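Local coordinates for Poly(Beta-D-mannuronate) lyase (Pseudopedobacter saltans, PDB 7O79), which probably cleaves poly(beta-D-mannuronate), the mannuronate-rich form of alginate, as a beta-helical lyase of polysaccharide lyase family 6, at residues Leu66-Pro71 with Asp96-Glu101; Val90-Ser95 with Trp119-Gly124; Asp278-Ile283 with Ala331-Gly336; Thr324-Gly329 with His359-Thr364. One frame throughout, in Å; residues are numbered along the deposited sequence.

Overall arrangement
All four contacts belong to one long parallel beta-helix of the PL6 family, two toward each end. Contacts 1 and 2 lie with centres about 8 Å apart and interlock, since segment 90-95 follows 66-71 in the same face of the helix and their backbones probably hydrogen-bond. Contact 1 reaches across the interior between faces, whereas contact 2 runs between successive coils. Contacts 3 and 4, about 11 Å apart between centres, meet where the ring of Phe325 packs on Gly279 and Leu280. Contacts 2 and 3 lie on opposite sides of the chain's centre, about 34 Å between centres, yet both involve the face that contains strands 89-93 and 280-283.

Contact 1. Residues Leu66-Pro71 with Asp96-Glu101; sequences LSFDAP and DYCKLE
Phe68 reaches across the interior of the parallel beta-helix to Cys98, Lys99 and Leu100, joining two of its faces; strands 66-68 and 99-101 run at 143° to each other and share no hydrogen bond. Apolar contact does most of the work. The CD2 corner of the ring lies 3.5 Å from Cys98 CB, and CZ reaches Leu100 CB at 4.1 Å, the two side chains crossing at about a right angle. Leu66 adds a looser touch, its CD2 4.4 Å from Leu100 CD1. Phe93 stacks on the Phe68 ring, and Val75 and Ile91 also pack against it. An alanine in place of Phe68 would probably open a gap where the ring packed against Cys98 CB and Leu100 CB, and leave the Phe93 ring without the one that stacks on it from this side.

Sulfur adds a second kind of contact: Cys98 SG stands 5.0 Å from the centroid of the Phe68 ring, oblique to it. The same sulfur approaches Ala70 O, a buried carbonyl oxygen that has no hydrogen-bond partner in the model.

At the loop end, the Asp96 side chain bonds through OD1 to Asn125 N. Here Pro71 CA makes a CH...O contact with Asp96 O at 3.1 Å, with an angle of 125° at the hydrogen.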
# COMPACT_ATOMS: atom_id res chain seq x y z
N LEU A 66 -1.53 -21.28 3.73
CA LEU A 66 -2.92 -21.38 3.30
C LEU A 66 -3.04 -20.80 1.90
O LEU A 66 -2.56 -19.69 1.65
CB LEU A 66 -3.84 -20.63 4.26
CG LEU A 66 -5.25 -20.25 3.80
CD1 LEU A 66 -6.14 -21.48 3.71
CD2 LEU A 66 -5.85 -19.24 4.77
N SER A 67 -3.71 -21.54 1.01
CA SER A 67 -3.96 -21.15 -0.37
C SER A 67 -5.45 -21.28 -0.65
O SER A 67 -6.02 -22.36 -0.48
CB SER A 67 -3.17 -22.02 -1.35
OG SER A 67 -1.78 -21.83 -1.16
N PHE A 68 -6.07 -20.18 -1.09
CA PHE A 68 -7.45 -20.20 -1.57
C PHE A 68 -7.41 -20.58 -3.04
O PHE A 68 -6.98 -19.78 -3.87
CB PHE A 68 -8.11 -18.83 -1.42
CG PHE A 68 -8.31 -18.36 0.01
CD1 PHE A 68 -7.32 -17.67 0.67
CD2 PHE A 68 -9.51 -18.57 0.66
CE1 PHE A 68 -7.50 -17.21 1.97
CE2 PHE A 68 -9.71 -18.10 1.95
CZ PHE A 68 -8.70 -17.43 2.61
N ASP A 69 -7.83 -21.80 -3.39
CA ASP A 69 -7.67 -22.29 -4.76
C ASP A 69 -8.98 -22.64 -5.43
O ASP A 69 -8.98 -23.40 -6.40
CB ASP A 69 -6.73 -23.50 -4.81
CG ASP A 69 -5.35 -23.21 -4.22
OD1 ASP A 69 -4.89 -22.05 -4.27
OD2 ASP A 69 -4.73 -24.15 -3.69
N ALA A 70 -10.10 -22.12 -4.92
CA ALA A 70 -11.40 -22.21 -5.57
C ALA A 70 -12.27 -21.06 -5.06
O ALA A 70 -11.98 -20.49 -3.99
CB ALA A 70 -12.07 -23.57 -5.31
N PRO A 71 -13.29 -20.65 -5.80
CA PRO A 71 -14.02 -19.43 -5.44
C PRO A 71 -14.98 -19.64 -4.28
O PRO A 71 -15.37 -20.76 -3.94
CB PRO A 71 -14.78 -19.06 -6.72
CG PRO A 71 -14.99 -20.37 -7.41
CD PRO A 71 -13.73 -21.18 -7.11
N ASP A 96 -11.22 -16.41 -6.87
CA ASP A 96 -12.06 -15.21 -6.84
C ASP A 96 -13.07 -15.27 -5.70
O ASP A 96 -13.52 -16.34 -5.30
CB ASP A 96 -12.84 -14.98 -8.14
CG ASP A 96 -11.98 -15.08 -9.39
OD1 ASP A 96 -10.79 -14.70 -9.34
OD2 ASP A 96 -12.53 -15.48 -10.43
N TYR A 97 -13.40 -14.09 -5.17
CA TYR A 97 -14.46 -13.93 -4.18
C TYR A 97 -14.23 -14.81 -2.96
O TYR A 97 -15.16 -15.43 -2.44
CB TYR A 97 -15.83 -14.22 -4.81
CG TYR A 97 -16.40 -13.03 -5.56
CD1 TYR A 97 -16.92 -11.94 -4.86
CD2 TYR A 97 -16.42 -12.99 -6.95
CE1 TYR A 97 -17.45 -10.85 -5.53
CE2 TYR A 97 -16.94 -11.90 -7.63
CZ TYR A 97 -17.47 -10.83 -6.90
OH TYR A 97 -17.99 -9.73 -7.54
N CYS A 98 -12.99 -14.87 -2.49
CA CYS A 98 -12.70 -15.51 -1.21
C CYS A 98 -12.50 -14.44 -0.14
O CYS A 98 -12.32 -13.26 -0.44
CB CYS A 98 -11.48 -16.42 -1.30
SG CYS A 98 -11.72 -17.80 -2.45
N LYS A 99 -12.54 -14.87 1.12
CA LYS A 99 -12.42 -13.96 2.24
C LYS A 99 -11.58 -14.56 3.35
O LYS A 99 -11.78 -15.71 3.74
CB LYS A 99 -13.80 -13.57 2.81
CG LYS A 99 -13.71 -12.55 3.97
CD LYS A 99 -15.08 -11.98 4.35
CE LYS A 99 -16.16 -13.06 4.42
NZ LYS A 99 -17.14 -12.85 5.52
N LEU A 100 -10.65 -13.77 3.87
CA LEU A 100 -9.92 -14.09 5.09
C LEU A 100 -10.33 -13.10 6.17
O LEU A 100 -10.31 -11.89 5.93
CB LEU A 100 -8.40 -14.00 4.88
CG LEU A 100 -7.57 -14.21 6.15
CD1 LEU A 100 -7.67 -15.68 6.55
CD2 LEU A 100 -6.12 -13.81 5.97
N GLU A 101 -10.71 -13.60 7.34
CA GLU A 101 -11.00 -12.66 8.41
C GLU A 101 -10.67 -13.28 9.75
O GLU A 101 -10.56 -14.49 9.90
CB GLU A 101 -12.44 -12.14 8.34
CG GLU A 101 -13.54 -13.13 8.22
CD GLU A 101 -14.90 -12.42 8.12
OE1 GLU A 101 -15.91 -13.08 7.85
OE2 GLU A 101 -14.96 -11.18 8.33

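Contact 2. Residues Val90-Ser95 with Trp119-Gly124; sequences VIQFNS and WVLFRG
Phe93 O takes the backbone N-H of Arg123 at 2.7 Å, the shortest hydrogen bond between the two segments, with the donor in the carbonyl plane. Three more backbone bonds hold the parallel pair in register; the one from Phe93 N to Leu121 O is nearly straight, at 169°. A water donates to both Asn94 O and Arg123 O, bridging the chains beyond the last of these bonds.

On the inward side, Phe93 and Phe122 form an offset stack, with centroids 4.5 Å apart and planes at 8°. The side chains lie side by side, and Phe122 CE1 sits over the Phe93 face toward its rim, 3.4 Å from Phe93 CD1. At the edge of the Phe93 ring, Val120 CG1 comes to 3.8 Å from CE1. The other side of the strands carries Gln92 alongside Leu121. Gln92 CG is anti to the backbone N (chi1 -168°) and the chain stays extended beyond it; NE2 bonds to Asn94 OD1 at 2.9 Å, on a lone pair in the plane of the Asn94 side-chain carbonyl, which helps orient the Gln92 amide. The Arg123 chain crosses these amides, its CD 3.8 Å from Gln92 NE2.

Such stacked rungs of like residues are characteristic of the parallel beta-helix. Phe68 on strand 65-68 continues the aromatic ladder before Phe93, Phe193 meets Phe122 edge-to-face, and strands 99-106 and 128-135 pack against Ile91 and Val120 respectively.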
# COMPACT_ATOMS: atom_id res chain seq x y z
N VAL A 90 2.71 -16.75 2.98
CA VAL A 90 2.03 -17.49 4.05
C VAL A 90 0.57 -17.75 3.66
O VAL A 90 0.05 -18.86 3.80
CB VAL A 90 2.13 -16.73 5.38
CG1 VAL A 90 1.29 -17.39 6.43
CG2 VAL A 90 3.59 -16.65 5.82
N ILE A 91 -0.11 -16.72 3.16
CA ILE A 91 -1.50 -16.82 2.73
C ILE A 91 -1.56 -16.39 1.27
O ILE A 91 -0.94 -15.40 0.89
CB ILE A 91 -2.41 -15.95 3.61
CG1 ILE A 91 -2.52 -16.56 5.01
CG2 ILE A 91 -3.80 -15.84 2.97
CD1 ILE A 91 -2.97 -15.59 6.05
N GLN A 92 -2.32 -17.12 0.46
CA GLN A 92 -2.37 -16.80 -0.96
C GLN A 92 -3.79 -16.92 -1.51
O GLN A 92 -4.44 -17.96 -1.34
CB GLN A 92 -1.40 -17.69 -1.75
CG GLN A 92 -1.20 -17.22 -3.18
CD GLN A 92 0.11 -17.69 -3.79
OE1 GLN A 92 1.11 -17.90 -3.09
NE2 GLN A 92 0.10 -17.89 -5.11
N PHE A 93 -4.26 -15.85 -2.15
CA PHE A 93 -5.57 -15.81 -2.81
C PHE A 93 -5.34 -16.16 -4.28
O PHE A 93 -4.94 -15.30 -5.07
CB PHE A 93 -6.23 -14.44 -2.69
CG PHE A 93 -6.68 -14.08 -1.28
CD1 PHE A 93 -5.79 -13.51 -0.37
CD2 PHE A 93 -8.00 -14.27 -0.88
CE1 PHE A 93 -6.19 -13.17 0.92
CE2 PHE A 93 -8.42 -13.92 0.42
CZ PHE A 93 -7.53 -13.36 1.31
N ASN A 94 -5.62 -17.41 -4.67
CA ASN A 94 -5.41 -17.86 -6.04
C ASN A 94 -6.69 -17.93 -6.86
O ASN A 94 -6.66 -18.41 -7.99
CB ASN A 94 -4.73 -19.23 -6.07
CG ASN A 94 -3.28 -19.17 -5.68
OD1 ASN A 94 -2.54 -18.31 -6.16
ND2 ASN A 94 -2.85 -20.08 -4.80
N SER A 95 -7.81 -17.47 -6.31
CA SER A 95 -9.11 -17.64 -6.96
C SER A 95 -9.89 -16.34 -6.76
O SER A 95 -9.31 -15.29 -6.49
CB SER A 95 -9.83 -18.88 -6.41
OG SER A 95 -10.93 -19.24 -7.22
N TRP A 119 3.58 -12.21 3.22
CA TRP A 119 2.67 -12.78 4.20
C TRP A 119 1.28 -12.98 3.60
O TRP A 119 0.64 -14.01 3.86
CB TRP A 119 2.63 -11.90 5.45
CG TRP A 119 3.74 -12.29 6.41
CD1 TRP A 119 4.81 -13.09 6.12
CD2 TRP A 119 3.89 -11.90 7.77
NE1 TRP A 119 5.61 -13.22 7.23
CE2 TRP A 119 5.07 -12.50 8.25
CE3 TRP A 119 3.13 -11.10 8.63
CZ2 TRP A 119 5.51 -12.33 9.56
CZ3 TRP A 119 3.58 -10.92 9.94
CH2 TRP A 119 4.75 -11.54 10.39
N VAL A 120 0.83 -12.07 2.73
CA VAL A 120 -0.44 -12.23 2.03
C VAL A 120 -0.22 -11.83 0.58
O VAL A 120 0.26 -10.72 0.31
CB VAL A 120 -1.57 -11.38 2.66
CG1 VAL A 120 -2.86 -11.57 1.90
CG2 VAL A 120 -1.76 -11.71 4.14
N LEU A 121 -0.57 -12.71 -0.35
CA LEU A 121 -0.40 -12.42 -1.77
C LEU A 121 -1.73 -12.60 -2.49
O LEU A 121 -2.35 -13.66 -2.39
CB LEU A 121 0.67 -13.32 -2.40
CG LEU A 121 0.83 -13.09 -3.91
CD1 LEU A 121 1.30 -11.69 -4.23
CD2 LEU A 121 1.76 -14.13 -4.55
N PHE A 122 -2.15 -11.57 -3.21
CA PHE A 122 -3.37 -11.65 -4.01
C PHE A 122 -3.04 -12.00 -5.46
O PHE A 122 -2.20 -11.35 -6.09
CB PHE A 122 -4.14 -10.33 -3.96
CG PHE A 122 -4.78 -10.08 -2.64
CD1 PHE A 122 -6.07 -10.53 -2.40
CD2 PHE A 122 -4.11 -9.40 -1.63
CE1 PHE A 122 -6.68 -10.31 -1.18
CE2 PHE A 122 -4.73 -9.18 -0.40
CZ PHE A 122 -6.01 -9.64 -0.18
N ARG A 123 -3.73 -13.01 -5.98
CA ARG A 123 -3.49 -13.50 -7.32
C ARG A 123 -4.81 -14.01 -7.92
O ARG A 123 -4.91 -15.13 -8.42
CB ARG A 123 -2.41 -14.58 -7.26
CG ARG A 123 -1.84 -14.97 -8.56
CD ARG A 123 -0.75 -16.00 -8.31
NE ARG A 123 -0.58 -16.88 -9.46
CZ ARG A 123 -1.54 -17.67 -9.96
NH1 ARG A 123 -2.76 -17.71 -9.41
NH2 ARG A 123 -1.27 -18.43 -11.01
N GLY A 124 -5.83 -13.16 -7.88
CA GLY A 124 -7.19 -13.49 -8.25
C GLY A 124 -8.06 -12.29 -7.95
O GLY A 124 -7.58 -11.25 -7.49
O HOH W 1 -6.54 -16.63 -10.16

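Contact 3. Residues Asp278-Ile283 with Ala331-Gly336; sequences DGLILI and AGINIG
Strand 280-283 and segment 331-336 run parallel as neighbouring rungs of the beta-helix, paired from Leu280 with Ile333 to Leu282 with Ile335, and their backbones are tied by Gly279 N to Ala331 O, Leu280 N to Gly332 O, Asn334 N to Leu280 O, Leu282 N to Asn334 O and Gly336 N to Leu282 O. The bond from Asn334 N is the straightest, at 176° and 2.8 Å.

Asp278 makes the main side-chain link. Its CG is anti to the carbonyl carbon (chi1 -62°), and the carboxylate reaches over to the next coil. OD1 accepts the Ala331 N-H at 2.7 Å, the donor lying well above the carboxylate plane. OD2 receives a weak bond from Asn334 ND2 at 3.3 Å, the amide plane standing steeply to the carboxylate, 78° apart. Asn334 also brings its CB to 3.5 Å from OD2. On the inward side Leu280 and Ile333 lie side by side, pointing the same way, with Leu280 CD2 4.0 Å from Ile333 CG2. Phe325 packs on both.

Gly336 sits where the chain turns a corner, at backbone angles that would jam a side chain against the preceding carbonyl oxygen, while a CB on Gly279 would run into Gly332 O.

Of the two carboxylate oxygens, then, OD1 is held firmly by Ala331 N and OD2 only weakly by Asn334 ND2. The negative charge of Asp278 is probably partly offset, mainly by the Ala331 amide, and the turn before the strand is tied to the rung beside it.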
# COMPACT_ATOMS: atom_id res chain seq x y z
N ASP A 278 8.75 15.29 4.09
CA ASP A 278 7.79 16.16 3.43
C ASP A 278 6.35 15.68 3.63
O ASP A 278 6.09 14.49 3.84
CB ASP A 278 8.07 16.26 1.92
CG ASP A 278 9.43 16.87 1.59
OD1 ASP A 278 10.11 17.40 2.50
OD2 ASP A 278 9.81 16.86 0.40
N GLY A 279 5.40 16.61 3.53
CA GLY A 279 4.00 16.25 3.66
C GLY A 279 3.45 15.63 2.38
O GLY A 279 2.80 14.58 2.42
N LEU A 280 3.74 16.26 1.25
CA LEU A 280 3.30 15.83 -0.07
C LEU A 280 4.43 16.05 -1.06
O LEU A 280 4.96 17.16 -1.16
CB LEU A 280 2.06 16.60 -0.52
CG LEU A 280 1.49 16.34 -1.92
CD1 LEU A 280 1.13 14.86 -2.14
CD2 LEU A 280 0.30 17.27 -2.19
N ILE A 281 4.80 15.00 -1.78
CA ILE A 281 5.85 15.09 -2.79
C ILE A 281 5.24 14.76 -4.14
O ILE A 281 4.71 13.67 -4.34
CB ILE A 281 7.02 14.14 -2.50
CG1 ILE A 281 7.73 14.54 -1.20
CG2 ILE A 281 7.99 14.11 -3.70
CD1 ILE A 281 8.62 13.41 -0.63
N LEU A 282 5.33 15.71 -5.07
CA LEU A 282 4.99 15.49 -6.47
C LEU A 282 6.32 15.34 -7.21
O LEU A 282 7.05 16.32 -7.37
CB LEU A 282 4.19 16.67 -7.02
CG LEU A 282 2.92 17.00 -6.24
CD1 LEU A 282 2.07 17.94 -7.06
CD2 LEU A 282 2.15 15.75 -5.86
N ILE A 283 6.65 14.11 -7.63
CA ILE A 283 8.00 13.85 -8.13
C ILE A 283 8.10 14.22 -9.61
O ILE A 283 7.10 14.25 -10.33
CB ILE A 283 8.40 12.38 -7.87
CG1 ILE A 283 9.94 12.24 -7.80
CG2 ILE A 283 7.80 11.47 -8.92
CD1 ILE A 283 10.43 10.95 -7.17
N ALA A 331 9.59 19.86 3.52
CA ALA A 331 8.70 20.83 2.89
C ALA A 331 7.25 20.40 3.10
O ALA A 331 6.95 19.22 3.27
CB ALA A 331 9.02 20.96 1.40
N GLY A 332 6.34 21.37 3.10
CA GLY A 332 4.94 21.00 3.22
C GLY A 332 4.47 20.30 1.96
O GLY A 332 4.03 19.14 1.98
N ILE A 333 4.56 21.01 0.84
CA ILE A 333 4.28 20.45 -0.47
C ILE A 333 5.51 20.69 -1.33
O ILE A 333 5.95 21.84 -1.48
CB ILE A 333 3.02 21.05 -1.10
CG1 ILE A 333 1.83 20.87 -0.15
CG2 ILE A 333 2.76 20.42 -2.48
CD1 ILE A 333 0.47 21.38 -0.65
N ASN A 334 6.09 19.61 -1.83
CA ASN A 334 7.27 19.67 -2.68
C ASN A 334 6.80 19.42 -4.11
O ASN A 334 6.49 18.28 -4.49
CB ASN A 334 8.30 18.65 -2.20
CG ASN A 334 9.59 18.65 -3.02
OD1 ASN A 334 9.81 19.51 -3.86
ND2 ASN A 334 10.44 17.69 -2.74
N ILE A 335 6.67 20.49 -4.89
CA ILE A 335 6.25 20.42 -6.29
C ILE A 335 7.51 20.25 -7.12
O ILE A 335 8.20 21.23 -7.43
CB ILE A 335 5.43 21.64 -6.71
CG1 ILE A 335 4.33 21.94 -5.68
CG2 ILE A 335 4.80 21.44 -8.09
CD1 ILE A 335 3.60 23.25 -5.94
N GLY A 336 7.85 19.01 -7.45
CA GLY A 336 9.04 18.75 -8.24
C GLY A 336 10.16 18.08 -7.48
O GLY A 336 11.32 18.48 -7.62

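Contact 4. Residues Thr324-Gly329 with His359-Thr364; sequences TFLNVG and HNIIST
Ser363 OG takes the backbone N-H of Asn327 at 2.8 Å, and the Ser363 carbonyl oxygen accepts Val328 N at 3.3 Å. OG stands between the backbone N and the carbonyl carbon (chi1 86°), and Leu326 CD2 lies 3.7 Å from it. An alanine in place of Ser363 would probably leave the Asn327 N-H without this acceptor and the corner less firmly held. Further back, Phe325 N donates to Ile361 O at 2.7 Å, and Phe325 O accepts Ser363 N.

These bonds belong to two parallel rungs of the beta-helix, whose register slips by one residue between Phe325 and Val328: a beta bulge at the corner of the coil. Before it, Thr324 and Ile361 lie side by side with their CG2 atoms 3.9 Å apart; Leu326, within the bulge, reaches back with CD2 to Ile361 CG2 at 3.8 Å. On the inward side, Ile362 CG1 approaches the edge of the Phe325 ring at CD2, 4.2 Å away. Beyond the bulge, Val328 CG2 reaches Thr364 CG2 at 3.9 Å.

In the next shell, Asn400 bonds Ser363 OG through its OD1 and the side-chain oxygen OD1 of Asn327 through its ND2, while Asp274 holds Asn327 ND2.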
# COMPACT_ATOMS: atom_id res chain seq x y z
N THR A 324 -4.17 18.57 5.04
CA THR A 324 -3.51 19.29 6.13
C THR A 324 -2.16 18.65 6.38
O THR A 324 -2.07 17.43 6.56
CB THR A 324 -4.39 19.26 7.38
OG1 THR A 324 -5.62 19.93 7.08
CG2 THR A 324 -3.70 19.94 8.55
N PHE A 325 -1.11 19.48 6.35
CA PHE A 325 0.27 19.05 6.60
C PHE A 325 0.87 19.92 7.71
O PHE A 325 1.37 21.02 7.44
CB PHE A 325 1.12 19.15 5.33
CG PHE A 325 0.49 18.53 4.11
CD1 PHE A 325 0.48 17.14 3.95
CD2 PHE A 325 -0.09 19.33 3.13
CE1 PHE A 325 -0.11 16.56 2.81
CE2 PHE A 325 -0.68 18.74 2.00
CZ PHE A 325 -0.70 17.36 1.85
N LEU A 326 0.91 19.42 8.94
CA LEU A 326 1.32 20.27 10.06
C LEU A 326 2.59 19.76 10.72
O LEU A 326 2.77 18.56 10.90
CB LEU A 326 0.21 20.40 11.10
CG LEU A 326 -1.03 21.16 10.62
CD1 LEU A 326 -2.22 20.89 11.55
CD2 LEU A 326 -0.76 22.63 10.48
N ASN A 327 3.47 20.70 11.08
CA ASN A 327 4.66 20.37 11.89
C ASN A 327 5.54 19.34 11.17
O ASN A 327 6.09 18.43 11.79
CB ASN A 327 4.25 19.88 13.28
CG ASN A 327 5.42 19.77 14.26
OD1 ASN A 327 6.37 20.56 14.23
ND2 ASN A 327 5.33 18.80 15.16
N VAL A 328 5.69 19.49 9.84
CA VAL A 328 6.50 18.55 9.07
C VAL A 328 7.95 19.00 9.10
O VAL A 328 8.25 20.20 9.10
CB VAL A 328 5.98 18.40 7.61
CG1 VAL A 328 4.56 17.87 7.63
CG2 VAL A 328 6.04 19.70 6.84
N GLY A 329 8.87 18.03 9.13
CA GLY A 329 10.28 18.36 9.17
C GLY A 329 10.90 18.73 7.85
O GLY A 329 12.01 19.27 7.83
N HIS A 359 -6.42 24.89 -1.26
CA HIS A 359 -7.17 24.64 -0.03
C HIS A 359 -6.46 23.68 0.91
O HIS A 359 -7.09 22.89 1.62
CB HIS A 359 -8.59 24.17 -0.36
CG HIS A 359 -9.37 25.17 -1.16
ND1 HIS A 359 -9.27 25.27 -2.53
CD2 HIS A 359 -10.24 26.13 -0.77
CE1 HIS A 359 -10.07 26.24 -2.95
NE2 HIS A 359 -10.67 26.78 -1.90
N ASN A 360 -5.14 23.80 0.98
CA ASN A 360 -4.33 22.99 1.89
C ASN A 360 -3.88 23.84 3.07
O ASN A 360 -3.68 25.05 2.93
CB ASN A 360 -3.11 22.44 1.14
CG ASN A 360 -3.52 21.50 0.01
OD1 ASN A 360 -4.03 20.40 0.26
ND2 ASN A 360 -3.34 21.95 -1.23
N ILE A 361 -3.73 23.19 4.22
CA ILE A 361 -3.19 23.82 5.43
C ILE A 361 -1.81 23.24 5.67
O ILE A 361 -1.63 22.02 5.57
CB ILE A 361 -4.10 23.57 6.65
CG1 ILE A 361 -5.36 24.44 6.55
CG2 ILE A 361 -3.33 23.81 7.97
CD1 ILE A 361 -6.31 24.22 7.70
N ILE A 362 -0.82 24.10 5.96
CA ILE A 362 0.58 23.70 6.06
C ILE A 362 1.28 24.43 7.21
O ILE A 362 1.09 25.64 7.41
CB ILE A 362 1.37 23.97 4.76
CG1 ILE A 362 0.68 23.40 3.51
CG2 ILE A 362 2.79 23.41 4.86
CD1 ILE A 362 0.90 24.28 2.28
N SER A 363 2.12 23.70 7.93
CA SER A 363 3.16 24.30 8.76
C SER A 363 4.37 23.37 8.75
O SER A 363 4.23 22.15 8.62
CB SER A 363 2.65 24.57 10.18
OG SER A 363 2.78 23.44 11.02
N THR A 364 5.57 23.98 8.83
CA THR A 364 6.84 23.27 8.78
C THR A 364 7.66 23.65 10.00
O THR A 364 7.54 24.76 10.53
CB THR A 364 7.66 23.59 7.49
OG1 THR A 364 8.21 24.93 7.55
CG2 THR A 364 6.82 23.44 6.22